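Local coordinates for protein Ta0487 (Thermoplasma acidophilum, PDB 3KBQ), which is of unknown function but belongs to the CinA family and carries, in this chain, a probable molybdopterin-binding domain, at residues B[82-87]-B[140-145]; B[101-104]-B[110-113]. All coordinates share one frame; numbering follows the deposited sequence.

Contact 1. Residues B[82-87]-B[140-145]; sequences EGFAKC and CAVGGK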
loop_
_atom_site.group_PDB
_atom_site.type_symbol
_atom_site.label_atom_id
_atom_site.label_comp_id
_atom_site.label_asym_id
_atom_site.label_seq_id
_atom_site.Cartn_x
_atom_site.Cartn_y
_atom_site.Cartn_z
ATOM N N GLU B 82 -8.919 16.508 4.971
ATOM C CA GLU B 82 -10.356 16.485 4.769
ATOM C C GLU B 82 -10.874 15.040 4.680
ATOM O O GLU B 82 -11.941 14.720 5.207
ATOM C CB GLU B 82 -10.726 17.269 3.501
ATOM C CG GLU B 82 -12.247 17.458 3.316
ATOM C CD GLU B 82 -12.616 18.306 2.083
ATOM O OE1 GLU B 82 -11.719 18.833 1.365
ATOM O OE2 GLU B 82 -13.818 18.415 1.819
ATOM N N GLY B 83 -10.163 14.187 3.945
ATOM C CA GLY B 83 -10.552 12.765 3.880
ATOM C C GLY B 83 -10.569 12.125 5.263
ATOM O O GLY B 83 -11.462 11.351 5.575
ATOM N N PHE B 84 -9.551 12.420 6.066
ATOM C CA PHE B 84 -9.488 11.946 7.441
ATOM C C PHE B 84 -10.654 12.462 8.299
ATOM O O PHE B 84 -11.288 11.668 8.971
ATOM C CB PHE B 84 -8.183 12.316 8.136
ATOM C CG PHE B 84 -8.151 11.896 9.577
ATOM C CD1 PHE B 84 -8.011 10.542 9.906
ATOM C CD2 PHE B 84 -8.296 12.827 10.599
ATOM C CE1 PHE B 84 -8.001 10.117 11.261
ATOM C CE2 PHE B 84 -8.291 12.409 11.970
ATOM C CZ PHE B 84 -8.128 11.051 12.279
ATOM N N ALA B 85 -10.924 13.765 8.266
ATOM C CA ALA B 85 -12.098 14.355 8.975
ATOM C C ALA B 85 -13.419 13.673 8.638
ATOM O O ALA B 85 -14.222 13.354 9.531
ATOM C CB ALA B 85 -12.235 15.831 8.644
ATOM N N LYS B 86 -13.631 13.463 7.341
ATOM C CA LYS B 86 -14.875 12.890 6.842
ATOM C C LYS B 86 -14.987 11.495 7.384
ATOM O O LYS B 86 -16.035 11.061 7.843
ATOM C CB LYS B 86 -14.850 12.837 5.310
ATOM C CG LYS B 86 -16.124 12.325 4.689
ATOM C CD LYS B 86 -15.894 12.019 3.186
ATOM C CE LYS B 86 -17.232 11.831 2.507
ATOM N NZ LYS B 86 -17.200 12.565 1.234
ATOM N N CYS B 87 -13.884 10.772 7.372
ATOM C CA CYS B 87 -14.010 9.395 7.751
ATOM C C CYS B 87 -14.204 9.197 9.267
ATOM O O CYS B 87 -14.715 8.171 9.669
ATOM C CB CYS B 87 -12.890 8.568 7.184
ATOM S SG CYS B 87 -11.439 8.517 8.260
ATOM N N CYS B 140 -3.540 13.039 15.933
ATOM C CA CYS B 140 -4.937 12.944 16.224
ATOM C C CYS B 140 -5.118 11.788 17.176
ATOM O O CYS B 140 -4.307 10.819 17.181
ATOM C CB CYS B 140 -5.696 12.696 14.924
ATOM S SG CYS B 140 -5.119 13.839 13.598
ATOM N N ALA B 141 -6.151 11.876 17.998
ATOM C CA ALA B 141 -6.527 10.697 18.809
ATOM C C ALA B 141 -7.941 10.270 18.379
ATOM O O ALA B 141 -8.836 11.109 18.218
ATOM C CB ALA B 141 -6.474 11.027 20.288
ATOM N N VAL B 142 -8.110 8.985 18.132
ATOM C CA VAL B 142 -9.409 8.414 17.812
ATOM C C VAL B 142 -9.607 7.332 18.875
ATOM O O VAL B 142 -8.966 6.271 18.817
ATOM C CB VAL B 142 -9.427 7.795 16.375
ATOM C CG1 VAL B 142 -10.848 7.294 16.008
ATOM C CG2 VAL B 142 -8.952 8.785 15.346
ATOM N N GLY B 143 -10.517 7.595 19.804
ATOM C CA GLY B 143 -10.555 6.922 21.138
ATOM C C GLY B 143 -9.120 6.823 21.674
ATOM O O GLY B 143 -8.405 7.830 21.759
ATOM N N GLY B 144 -8.660 5.612 21.929
ATOM C CA GLY B 144 -7.303 5.385 22.424
ATOM C C GLY B 144 -6.288 5.152 21.322
ATOM O O GLY B 144 -5.132 4.801 21.598
ATOM N N LYS B 145 -6.695 5.340 20.069
ATOM C CA LYS B 145 -5.769 5.104 18.953
ATOM C C LYS B 145 -5.099 6.407 18.565
ATOM O O LYS B 145 -5.640 7.466 18.828
ATOM C CB LYS B 145 -6.485 4.475 17.747
ATOM C CG LYS B 145 -6.955 3.053 18.060
ATOM C CD LYS B 145 -7.864 2.486 16.917
ATOM C CE LYS B 145 -8.421 1.099 17.334
ATOM N NZ LYS B 145 -7.577 -0.070 16.874
#
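Phe84 reaches out from helix 80-87 and presents the far end of its ring to Cys140 and Val142, which lie two residues apart on one strand. The two neighbours meet the ring differently. The CG2 methyl of Val142 sits at the ring edge, near its plane, 3.9 Å from Phe84 CZ; these two side chains run past each other in opposite directions. Cys140 approaches obliquely, with SG 3.8 Å from Phe84 CE2 and 4.7 Å from the ring centroid. The line from centroid to sulfur leans 44° from the ring normal, so this is an oblique sulfur-aromatic contact. Cys140 CB adds to it, 3.9 Å from Phe84 CE2. With CG anti to the backbone N (chi1 177°), the ring extends from the helix toward the strand and bridges the 9.9 Å between the CA atoms of Phe84 and Cys140. In the fold, this is a helix packed on the face of a mixed beta-sheet: Cys140 and Val142 both point their CB atoms at the helix, whereas Ala141 between them points away, the alternation expected of an extended strand. Cys140 SG is also disulfide-bonded to Cys125, on the neighbouring antiparallel strand 125-128, which fixes the sulfur presented to the ring. An alanine in place of Phe84 would probably open a gap between helix and sheet, leaving the Cys140 sulfur and the Val142 methyl without their aromatic partner. The same ring touches Val147 and Ile149 of strand 145-150 and packs edge-to-face with Phe56 of helix 49-62. Strand 137-142 reverses into strand 145-150 through a type II' turn from Val142 to Lys145, with Lys145 N hydrogen-bonded to Val142 O at 2.8 Å and Gly143 at positive phi.

Contact 2. Residues B[101-104]-B[110-113]; sequences MIKK and DLTP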
loop_
_atom_site.group_PDB
_atom_site.type_symbol
_atom_site.label_atom_id
_atom_site.label_comp_id
_atom_site.label_asym_id
_atom_site.label_seq_id
_atom_site.Cartn_x
_atom_site.Cartn_y
_atom_site.Cartn_z
ATOM N N MET B 101 0.857 30.201 12.183
ATOM C CA MET B 101 2.081 29.530 11.677
ATOM C C MET B 101 2.224 29.835 10.169
ATOM O O MET B 101 3.251 30.356 9.703
ATOM C CB MET B 101 2.038 28.007 11.887
ATOM C CG MET B 101 1.559 27.474 13.295
ATOM S SD MET B 101 1.908 25.703 13.775
ATOM C CE MET B 101 1.327 24.709 12.419
ATOM N N ILE B 102 1.163 29.524 9.415
ATOM C CA ILE B 102 1.184 29.636 7.959
ATOM C C ILE B 102 1.462 31.043 7.387
ATOM O O ILE B 102 2.306 31.199 6.479
ATOM C CB ILE B 102 -0.076 28.990 7.340
ATOM C CG1 ILE B 102 -0.018 27.468 7.599
ATOM C CG2 ILE B 102 -0.124 29.279 5.815
ATOM C CD1 ILE B 102 -1.338 26.766 7.672
ATOM N N LYS B 103 0.752 32.047 7.900
ATOM C CA LYS B 103 0.936 33.449 7.483
ATOM C C LYS B 103 2.368 33.943 7.739
ATOM O O LYS B 103 2.942 34.662 6.920
ATOM C CB LYS B 103 -0.043 34.365 8.227
ATOM C CG LYS B 103 -1.445 34.330 7.683
ATOM C CD LYS B 103 -2.431 35.012 8.641
ATOM C CE LYS B 103 -3.815 35.052 8.003
ATOM N NZ LYS B 103 -4.857 35.607 8.912
ATOM N N LYS B 104 2.915 33.541 8.880
ATOM C CA LYS B 104 4.293 33.856 9.227
ATOM C C LYS B 104 5.229 33.257 8.184
ATOM O O LYS B 104 6.103 33.937 7.684
ATOM C CB LYS B 104 4.616 33.315 10.618
ATOM C CG LYS B 104 5.503 34.237 11.444
ATOM C CD LYS B 104 5.136 35.725 11.216
ATOM C CE LYS B 104 5.652 36.640 12.315
ATOM N NZ LYS B 104 7.093 36.375 12.599
ATOM N N ASP B 110 -2.563 37.747 3.308
ATOM C CA ASP B 110 -3.563 37.301 2.341
ATOM C C ASP B 110 -3.077 36.045 1.610
ATOM O O ASP B 110 -2.322 36.138 0.628
ATOM C CB ASP B 110 -3.810 38.431 1.326
ATOM C CG ASP B 110 -5.233 38.447 0.769
ATOM O OD1 ASP B 110 -5.976 37.439 0.915
ATOM O OD2 ASP B 110 -5.606 39.500 0.180
ATOM N N LEU B 111 -3.504 34.877 2.107
ATOM C CA LEU B 111 -3.214 33.579 1.516
ATOM C C LEU B 111 -4.179 33.264 0.366
ATOM O O LEU B 111 -5.332 33.693 0.396
ATOM C CB LEU B 111 -3.399 32.511 2.607
ATOM C CG LEU B 111 -2.303 32.091 3.612
ATOM C CD1 LEU B 111 -1.209 33.118 3.805
ATOM C CD2 LEU B 111 -2.937 31.719 4.954
ATOM N N THR B 112 -3.746 32.487 -0.626
ATOM C CA THR B 112 -4.706 31.871 -1.538
ATOM C C THR B 112 -5.625 30.877 -0.753
ATOM O O THR B 112 -5.235 30.365 0.317
ATOM C CB THR B 112 -3.994 31.111 -2.708
ATOM O OG1 THR B 112 -3.186 30.076 -2.163
ATOM C CG2 THR B 112 -3.102 32.044 -3.575
ATOM N N PRO B 113 -6.831 30.578 -1.289
ATOM C CA PRO B 113 -7.707 29.535 -0.722
ATOM C C PRO B 113 -7.008 28.194 -0.416
ATOM O O PRO B 113 -7.222 27.588 0.664
ATOM C CB PRO B 113 -8.750 29.345 -1.831
ATOM C CG PRO B 113 -8.894 30.701 -2.410
ATOM C CD PRO B 113 -7.487 31.278 -2.419
#
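No ring or other flat group takes part where Leu111 meets Ile102 and Lys103; the forked end of Leu111 makes the contact, CD2 meeting Ile102 and both methyls meeting Lys103. The contact is a loop folded back on the helix it has just left: helix 96-106 ends, the chain turns and brings Leu111 back against the helix before helix 113-116 begins. Leu111 CD2 lies 3.8 Å from Ile102 CG2, and the two side chains cross at about a right angle. Ile102 CG2 is anti to the backbone N, a placement that brings this methyl, rather than the longer CG1 branch, to the leucine. Lys103 contributes only the aliphatic start of its chain. Its CG is 4.1 Å from both Leu111 CD1 and Leu111 CD2, touching the fork at both methyls, and beyond CG the chain is extended. No hydrogen bond joins the two segments, and the contacts across them are between aliphatic carbons. Ile102 also packs on Met118, Ala119 and Pro136, which sets it in a small hydrophobic cluster. Next to Leu111, Thr112 occupies the N-cap position of the following helix, its OG1 making a weak hydrogen bond to Arg115 N.

In the fold
Both contacts belong to the probable molybdopterin-binding domain, but they occupy separate parts of it. Contact 1 is buried where a helix packs on the main sheet, and the centre of contact 1 lies about 10 Å from the centre of the chain; contact 2 is partly buried, in a helical region outside the sheet, and its centre lies twice as far out, about 20 Å from the centre of the chain. Their centres are 25 Å apart and their nearest atoms about 10 Å, with no direct touch. In sequence, both segments of contact 2 fall within the 52 residues that separate 82-87 from 140-145, so the chain leaves the core, makes this local return and comes back. No ligand position is established at either contact.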